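Long-range contacts in nigerythrin (Desulfovibrio vulgaris subsp. vulgaris, PDB 1YUZ), which shows NADH peroxidase activity in vitro and carries a rubredoxin-like iron centre and a diiron centre: residues C174-Y179 with C192-D197; R64-T69 with E154-A159. All blocks are in the same frame, centred on the assembly; numbering follows the deposited sequence.

Contact 1. Residues C174-Y179 with C192-D197; sequences CPICGY and CFRPKD. With FE (Fe (III) ion), chain H.
C177 SG is held by two partners. C177 SG binds the Fe(III) ion at 2.3 Å and accepts a nearly straight hydrogen bond (164°) from Y179 N at 3.5 Å. C174 SG is held in the same way, by the iron and by I176 N at 3.6 Å with an angle of 155°. C192 SG is the third ligand here, and the bond it accepts from R194 N is weak. C189 completes the Cys4 site. The C174 sulfur lies anti to its backbone N, whereas those of C177 and C192 sit between N and the carbonyl carbon. These torsions turn all three sulfurs onto one metal, and C174 SG comes within 3.4 Å of C192 SG. This is the iron site of a rubredoxin-like domain, with one CxxC pair in each of two loops.

Beyond the metal the segments meet by van der Waals contact. I176 CG1 lies 3.6 Å from C192 SG. The R194 chain bends at chi2 (-67°) and crosses I176 at about a right angle, so that its CG methylene and guanidinium lie against I176. I176 CG2 meets one face of the guanidinium, 3.6 Å from R194 NH1. P175 CB touches R194 NH1 obliquely at 4.0 Å. The N-H groups directed at the sulfurs would spread the thiolate charge and probably tune the potential of the iron, as in rubredoxins, for electron transfer.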
ATOM      1  N   CYS B 174      11.005  14.282   7.857  1.00 10.32           N
ATOM      2  CA  CYS B 174      11.939  14.305   8.965  1.00 10.70           C
ATOM      3  C   CYS B 174      13.320  14.729   8.455  1.00 11.14           C
ATOM      4  O   CYS B 174      13.674  14.469   7.310  1.00 11.31           O
ATOM      5  CB  CYS B 174      12.012  12.916   9.586  1.00 10.33           C
ATOM      6  SG  CYS B 174      13.176  12.798  10.947  1.00  9.61           S
ATOM      7  N   PRO B 175      14.115  15.402   9.301  1.00 11.49           N
ATOM      8  CA  PRO B 175      15.452  15.841   8.884  1.00 11.69           C
ATOM      9  C   PRO B 175      16.474  14.714   8.724  1.00 11.63           C
ATOM     10  O   PRO B 175      17.379  14.809   7.892  1.00 11.91           O
ATOM     11  CB  PRO B 175      15.870  16.802   9.998  1.00 11.93           C
ATOM     12  CG  PRO B 175      14.587  17.251  10.590  1.00 12.43           C
ATOM     13  CD  PRO B 175      13.744  16.014  10.586  1.00 11.80           C
ATOM     14  N   ILE B 176      16.337  13.653   9.515  1.00 11.46           N
ATOM     15  CA  ILE B 176      17.309  12.561   9.471  1.00 11.25           C
ATOM     16  C   ILE B 176      16.825  11.172   9.065  1.00 11.12           C
ATOM     17  O   ILE B 176      17.610  10.226   9.030  1.00 11.14           O
ATOM     18  CB  ILE B 176      18.050  12.445  10.819  1.00 11.31           C
ATOM     19  CG1 ILE B 176      17.060  12.118  11.938  1.00 11.36           C
ATOM     20  CG2 ILE B 176      18.788  13.751  11.110  1.00 11.51           C
ATOM     21  CD1 ILE B 176      17.733  11.814  13.265  1.00 11.30           C
ATOM     22  N   CYS B 177      15.536  11.027   8.788  1.00 10.85           N
ATOM     23  CA  CYS B 177      15.039   9.741   8.324  1.00 10.62           C
ATOM     24  C   CYS B 177      13.970  10.034   7.285  1.00 10.50           C
ATOM     25  O   CYS B 177      13.622  11.196   7.060  1.00 10.81           O
ATOM     26  CB  CYS B 177      14.513   8.871   9.480  1.00 10.41           C
ATOM     27  SG  CYS B 177      12.823   9.138  10.039  1.00  9.67           S
ATOM     28  N   GLY B 178      13.458   8.995   6.646  1.00 10.50           N
ATOM     29  CA  GLY B 178      12.477   9.202   5.601  1.00 10.15           C
ATOM     30  C   GLY B 178      11.029   9.387   5.997  1.00  9.73           C
ATOM     31  O   GLY B 178      10.163   9.432   5.129  1.00  9.76           O
ATOM     32  N   TYR B 179      10.749   9.499   7.289  1.00  9.46           N
ATOM     33  CA  TYR B 179       9.369   9.661   7.719  1.00  9.26           C
ATOM     34  C   TYR B 179       8.703  10.899   7.135  1.00  9.23           C
ATOM     35  O   TYR B 179       9.268  11.993   7.146  1.00  8.99           O
ATOM     36  CB  TYR B 179       9.279   9.727   9.243  1.00  9.34           C
ATOM     37  CG  TYR B 179       7.858   9.887   9.734  1.00  9.56           C
ATOM     38  CD1 TYR B 179       6.945   8.834   9.651  1.00  9.76           C
ATOM     39  CD2 TYR B 179       7.417  11.100  10.261  1.00  9.78           C
ATOM     40  CE1 TYR B 179       5.627   8.989  10.085  1.00 10.05           C
ATOM     41  CE2 TYR B 179       6.106  11.263  10.695  1.00 10.13           C
ATOM     42  CZ  TYR B 179       5.218  10.206  10.605  1.00 10.29           C
ATOM     43  OH  TYR B 179       3.922  10.359  11.052  1.00 11.05           O
ATOM     44  N   CYS B 192      12.466   8.194  14.540  1.00 10.72           N
ATOM     45  CA  CYS B 192      13.679   8.644  15.229  1.00 11.04           C
ATOM     46  C   CYS B 192      13.454   9.663  16.347  1.00 11.43           C
ATOM     47  O   CYS B 192      14.408  10.094  16.992  1.00 11.48           O
ATOM     48  CB  CYS B 192      14.662   9.237  14.219  1.00 10.95           C
ATOM     49  SG  CYS B 192      14.125  10.820  13.543  1.00 10.22           S
ATOM     50  N   PHE B 193      12.204  10.061  16.554  1.00 11.73           N
ATOM     51  CA  PHE B 193      11.838  11.019  17.599  1.00 12.15           C
ATOM     52  C   PHE B 193      12.222  12.486  17.388  1.00 12.43           C
ATOM     53  O   PHE B 193      12.079  13.288  18.307  1.00 12.37           O
ATOM     54  CB  PHE B 193      12.370  10.552  18.961  1.00 12.32           C
ATOM     55  CG  PHE B 193      11.591   9.408  19.573  1.00 12.38           C
ATOM     56  CD1 PHE B 193      10.557   8.776  18.879  1.00 12.41           C
ATOM     57  CD2 PHE B 193      11.907   8.956  20.852  1.00 12.51           C
ATOM     58  CE1 PHE B 193       9.854   7.712  19.452  1.00 12.65           C
ATOM     59  CE2 PHE B 193      11.211   7.894  21.431  1.00 12.73           C
ATOM     60  CZ  PHE B 193      10.186   7.272  20.731  1.00 12.57           C
ATOM     61  N   ARG B 194      12.702  12.854  16.203  1.00 12.80           N
ATOM     62  CA  ARG B 194      13.036  14.261  15.966  1.00 13.34           C
ATOM     63  C   ARG B 194      11.755  15.081  16.111  1.00 13.58           C
ATOM     64  O   ARG B 194      10.699  14.677  15.633  1.00 13.32           O
ATOM     65  CB  ARG B 194      13.610  14.472  14.557  1.00 13.55           C
ATOM     66  CG  ARG B 194      15.117  14.276  14.437  1.00 14.08           C
ATOM     67  CD  ARG B 194      15.894  15.350  15.200  1.00 14.51           C
ATOM     68  NE  ARG B 194      17.326  15.051  15.243  1.00 15.10           N
ATOM     69  CZ  ARG B 194      18.228  15.512  14.382  1.00 15.09           C
ATOM     70  NH1 ARG B 194      17.866  16.314  13.389  1.00 15.30           N
ATOM     71  NH2 ARG B 194      19.497  15.147  14.503  1.00 15.41           N
ATOM     72  N   PRO B 195      11.831  16.243  16.778  1.00 13.95           N
ATOM     73  CA  PRO B 195      10.651  17.093  16.966  1.00 14.35           C
ATOM     74  C   PRO B 195      10.082  17.613  15.652  1.00 14.73           C
ATOM     75  O   PRO B 195      10.810  17.797  14.679  1.00 14.50           O
ATOM     76  CB  PRO B 195      11.176  18.231  17.837  1.00 14.29           C
ATOM     77  CG  PRO B 195      12.285  17.592  18.602  1.00 14.24           C
ATOM     78  CD  PRO B 195      12.975  16.774  17.539  1.00 14.03           C
ATOM     79  N   LYS B 196       8.777  17.858  15.634  0.50 15.02           N
ATOM     80  CA  LYS B 196       8.114  18.362  14.438  0.50 15.40           C
ATOM     81  C   LYS B 196       8.768  19.624  13.889  0.50 15.53           C
ATOM     82  O   LYS B 196       8.956  19.756  12.682  0.50 15.59           O
ATOM     83  CB  LYS B 196       6.640  18.660  14.727  0.50 15.57           C
ATOM     84  CG  LYS B 196       5.945  19.416  13.599  0.50 15.92           C
ATOM     85  CD  LYS B 196       4.507  19.764  13.941  0.50 16.15           C
ATOM     86  CE  LYS B 196       3.850  20.548  12.813  0.50 16.36           C
ATOM     87  NZ  LYS B 196       2.437  20.904  13.126  0.50 16.66           N
ATOM     88  N   ASP B 197       9.122  20.549  14.775  1.00 15.67           N
ATOM     89  CA  ASP B 197       9.719  21.807  14.336  1.00 15.71           C
ATOM     90  C   ASP B 197      11.023  21.661  13.550  1.00 15.36           C
ATOM     91  O   ASP B 197      11.522  22.640  13.000  1.00 15.47           O
ATOM     92  CB  ASP B 197       9.919  22.751  15.529  1.00 16.44           C
ATOM     93  CG  ASP B 197      11.206  22.489  16.277  1.00 17.10           C
ATOM     94  OD1 ASP B 197      11.448  21.326  16.652  1.00 17.72           O
ATOM     95  OD2 ASP B 197      11.976  23.452  16.494  1.00 17.99           O
TER
HETATM   96 FE    FE H 303      12.784  10.672  11.736  1.00  8.92          FE

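Contact 2. Residues R64-T69 with E154-A159; sequences RLFEAT and ERYLAA
The Y156 ring makes the tight part of this contact, against F66, T69 and L65. Its CG is anti to the carbonyl carbon, and the ring reaches across to the helix opposite. Y156 CE2 comes within 3.4 Å of F66 CE2. The two rings cross obliquely, with centroids 5.2 Å apart and planes at 44°. Y156 OH lies at the edge of the F66 ring, near its plane. Y156 OH meets T69 tip to tip, 3.3 Å from T69 CB. The T69 hydroxyl is turned back to its own helix, with T69 OG1 giving a hydrogen bond to L65 O at 2.8 Å. It comes from above the carbonyl plane, 36° out of it. T69 N uses the same oxygen, so L65 O is gripped twice. L65 CD2 packs 3.8 Å from Y156 CD2 and 3.6 Å from R155 O.

The segments belong to helices 60-87 and 136-161 of the ferritin-like four-helix bundle. Their axes run nearly antiparallel (173°) and approach to 11.1 Å. Helices 29-56 and 104-132 close round the aromatic side, where Y47 meets Y156 edge to face and F50 does the same to F66.

Toward R155 and A159, both partly exposed, the packing loosens. L65 CD1 is 4.1 Å from R155 CB. The bent R155 chain packs on F171, I180 and K182 of the rubredoxin-like domain.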
ATOM      1  N   ARG B  64       3.941  17.189  -4.614  1.00  9.58           N
ATOM      2  CA  ARG B  64       4.673  17.499  -3.395  1.00  9.54           C
ATOM      3  C   ARG B  64       5.001  16.227  -2.621  1.00  9.19           C
ATOM      4  O   ARG B  64       6.059  16.133  -2.002  1.00  8.98           O
ATOM      5  CB  ARG B  64       3.878  18.475  -2.521  1.00 10.06           C
ATOM      6  CG  ARG B  64       3.836  19.891  -3.085  1.00 10.81           C
ATOM      7  CD  ARG B  64       3.242  20.891  -2.100  1.00 11.48           C
ATOM      8  NE  ARG B  64       1.784  20.840  -2.016  1.00 12.24           N
ATOM      9  CZ  ARG B  64       1.102  20.330  -0.998  1.00 12.24           C
ATOM     10  NH1 ARG B  64       1.735  19.812   0.045  1.00 12.26           N
ATOM     11  NH2 ARG B  64      -0.224  20.350  -1.016  1.00 12.57           N
ATOM     12  N   LEU B  65       4.101  15.247  -2.656  1.00  8.88           N
ATOM     13  CA  LEU B  65       4.357  13.991  -1.965  1.00  8.71           C
ATOM     14  C   LEU B  65       5.524  13.270  -2.645  1.00  8.59           C
ATOM     15  O   LEU B  65       6.405  12.740  -1.974  1.00  8.40           O
ATOM     16  CB  LEU B  65       3.111  13.101  -1.973  1.00  8.83           C
ATOM     17  CG  LEU B  65       3.317  11.706  -1.364  1.00  8.72           C
ATOM     18  CD1 LEU B  65       3.856  11.815   0.061  1.00  9.02           C
ATOM     19  CD2 LEU B  65       2.002  10.946  -1.387  1.00  9.15           C
ATOM     20  N   PHE B  66       5.537  13.249  -3.974  1.00  8.51           N
ATOM     21  CA  PHE B  66       6.630  12.599  -4.693  1.00  8.68           C
ATOM     22  C   PHE B  66       7.947  13.317  -4.413  1.00  8.91           C
ATOM     23  O   PHE B  66       8.989  12.681  -4.279  1.00  8.96           O
ATOM     24  CB  PHE B  66       6.357  12.585  -6.202  1.00  8.59           C
ATOM     25  CG  PHE B  66       5.423  11.490  -6.647  1.00  8.66           C
ATOM     26  CD1 PHE B  66       4.320  11.780  -7.443  1.00  8.81           C
ATOM     27  CD2 PHE B  66       5.665  10.163  -6.300  1.00  8.73           C
ATOM     28  CE1 PHE B  66       3.473  10.766  -7.888  1.00  9.00           C
ATOM     29  CE2 PHE B  66       4.821   9.144  -6.743  1.00  8.81           C
ATOM     30  CZ  PHE B  66       3.728   9.449  -7.536  1.00  8.97           C
ATOM     31  N   GLU B  67       7.897  14.641  -4.315  1.00  9.23           N
ATOM     32  CA  GLU B  67       9.101  15.417  -4.043  1.00  9.74           C
ATOM     33  C   GLU B  67       9.604  15.144  -2.631  1.00  9.46           C
ATOM     34  O   GLU B  67      10.807  15.002  -2.410  1.00  9.35           O
ATOM     35  CB  GLU B  67       8.814  16.904  -4.254  1.00 10.62           C
ATOM     36  CG  GLU B  67       8.498  17.210  -5.707  1.00 12.23           C
ATOM     37  CD  GLU B  67       7.880  18.578  -5.928  1.00 12.92           C
ATOM     38  OE1 GLU B  67       7.435  19.215  -4.951  1.00 13.77           O
ATOM     39  OE2 GLU B  67       7.824  19.006  -7.101  1.00 13.83           O
ATOM     40  N   ALA B  68       8.683  15.049  -1.678  1.00  9.06           N
ATOM     41  CA  ALA B  68       9.057  14.769  -0.301  1.00  8.73           C
ATOM     42  C   ALA B  68       9.651  13.367  -0.210  1.00  8.53           C
ATOM     43  O   ALA B  68      10.649  13.152   0.472  1.00  8.47           O
ATOM     44  CB  ALA B  68       7.837  14.880   0.607  1.00  8.80           C
ATOM     45  N   THR B  69       9.047  12.414  -0.912  1.00  8.38           N
ATOM     46  CA  THR B  69       9.542  11.044  -0.863  1.00  8.33           C
ATOM     47  C   THR B  69      10.894  10.914  -1.563  1.00  8.30           C
ATOM     48  O   THR B  69      11.754  10.153  -1.123  1.00  8.25           O
ATOM     49  CB  THR B  69       8.518  10.059  -1.453  1.00  8.33           C
ATOM     50  OG1 THR B  69       7.230  10.317  -0.874  1.00  8.32           O
ATOM     51  CG2 THR B  69       8.909   8.632  -1.105  1.00  8.32           C
ATOM     52  N   GLU B 154       2.144   3.629   2.467  1.00  7.56           N
ATOM     53  CA  GLU B 154       0.832   4.048   2.937  1.00  7.85           C
ATOM     54  C   GLU B 154       0.461   5.425   2.393  1.00  7.74           C
ATOM     55  O   GLU B 154      -0.678   5.645   1.990  1.00  7.64           O
ATOM     56  CB  GLU B 154       0.783   4.071   4.465  1.00  8.35           C
ATOM     57  CG  GLU B 154      -0.580   4.481   4.994  1.00  9.47           C
ATOM     58  CD  GLU B 154      -0.658   4.521   6.505  1.00 10.17           C
ATOM     59  OE1 GLU B 154      -1.689   4.999   7.025  1.00 11.00           O
ATOM     60  OE2 GLU B 154       0.296   4.073   7.176  1.00 11.05           O
ATOM     61  N   ARG B 155       1.420   6.345   2.376  1.00  7.59           N
ATOM     62  CA  ARG B 155       1.160   7.689   1.871  1.00  7.84           C
ATOM     63  C   ARG B 155       0.752   7.637   0.401  1.00  7.69           C
ATOM     64  O   ARG B 155      -0.152   8.350  -0.020  1.00  7.59           O
ATOM     65  CB  ARG B 155       2.405   8.567   2.043  1.00  8.46           C
ATOM     66  CG  ARG B 155       2.707   8.946   3.495  1.00  9.70           C
ATOM     67  CD  ARG B 155       2.153  10.324   3.853  1.00 11.02           C
ATOM     68  NE  ARG B 155       0.719  10.455   3.610  1.00 12.20           N
ATOM     69  CZ  ARG B 155      -0.228   9.875   4.340  1.00 12.54           C
ATOM     70  NH1 ARG B 155       0.103   9.113   5.372  1.00 13.19           N
ATOM     71  NH2 ARG B 155      -1.510  10.068   4.041  1.00 12.71           N
ATOM     72  N   TYR B 156       1.411   6.789  -0.379  1.00  7.56           N
ATOM     73  CA  TYR B 156       1.081   6.670  -1.793  1.00  7.66           C
ATOM     74  C   TYR B 156      -0.313   6.087  -1.988  1.00  7.68           C
ATOM     75  O   TYR B 156      -1.062   6.538  -2.851  1.00  7.56           O
ATOM     76  CB  TYR B 156       2.118   5.802  -2.507  1.00  7.64           C
ATOM     77  CG  TYR B 156       3.435   6.502  -2.786  1.00  7.55           C
ATOM     78  CD1 TYR B 156       4.625   5.779  -2.851  1.00  7.62           C
ATOM     79  CD2 TYR B 156       3.483   7.872  -3.052  1.00  7.71           C
ATOM     80  CE1 TYR B 156       5.827   6.396  -3.181  1.00  7.60           C
ATOM     81  CE2 TYR B 156       4.680   8.501  -3.385  1.00  7.59           C
ATOM     82  CZ  TYR B 156       5.846   7.758  -3.450  1.00  7.68           C
ATOM     83  OH  TYR B 156       7.027   8.376  -3.805  1.00  8.11           O
ATOM     84  N   LEU B 157      -0.670   5.085  -1.191  1.00  7.83           N
ATOM     85  CA  LEU B 157      -1.992   4.485  -1.314  1.00  8.12           C
ATOM     86  C   LEU B 157      -3.072   5.474  -0.879  1.00  8.05           C
ATOM     87  O   LEU B 157      -4.141   5.538  -1.483  1.00  7.93           O
ATOM     88  CB  LEU B 157      -2.070   3.194  -0.492  1.00  8.78           C
ATOM     89  CG  LEU B 157      -1.135   2.082  -0.985  1.00  9.56           C
ATOM     90  CD1 LEU B 157      -1.087   0.948   0.019  1.00  9.94           C
ATOM     91  CD2 LEU B 157      -1.605   1.573  -2.333  1.00 10.10           C
ATOM     92  N   ALA B 158      -2.793   6.256   0.160  1.00  7.91           N
ATOM     93  CA  ALA B 158      -3.754   7.251   0.632  1.00  8.00           C
ATOM     94  C   ALA B 158      -3.973   8.285  -0.468  1.00  8.03           C
ATOM     95  O   ALA B 158      -5.103   8.687  -0.745  1.00  8.07           O
ATOM     96  CB  ALA B 158      -3.230   7.932   1.891  1.00  8.06           C
ATOM     97  N   ALA B 159      -2.886   8.712  -1.099  1.00  8.00           N
ATOM     98  CA  ALA B 159      -2.969   9.700  -2.169  1.00  7.96           C
ATOM     99  C   ALA B 159      -3.733   9.135  -3.360  1.00  7.94           C
ATOM    100  O   ALA B 159      -4.469   9.854  -4.033  1.00  8.03           O
ATOM    101  CB  ALA B 159      -1.572  10.119  -2.596  1.00  7.86           C
TER

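In the fold
Contact 1 belongs to the rubredoxin-like domain and contact 2 to the helical bundle that carries the diiron site. Their centres are 16 Å apart, and their nearest atoms are about 6 Å apart without touching. The side chain of T69 in contact 2 lies about 4 Å from the Fe(II) ion. H152, a ligand of that ion, joins the two regions: its NE2 is hydrogen-bonded to G178 O of segment 174-179. The side chain of C177 is about 11 Å from the Fe(II) ion and about 12 Å from the Fe(III) ion of the diiron site. These 11 to 12 Å between C177 and the diiron site are consistent with electron transfer between the two centres within one subunit.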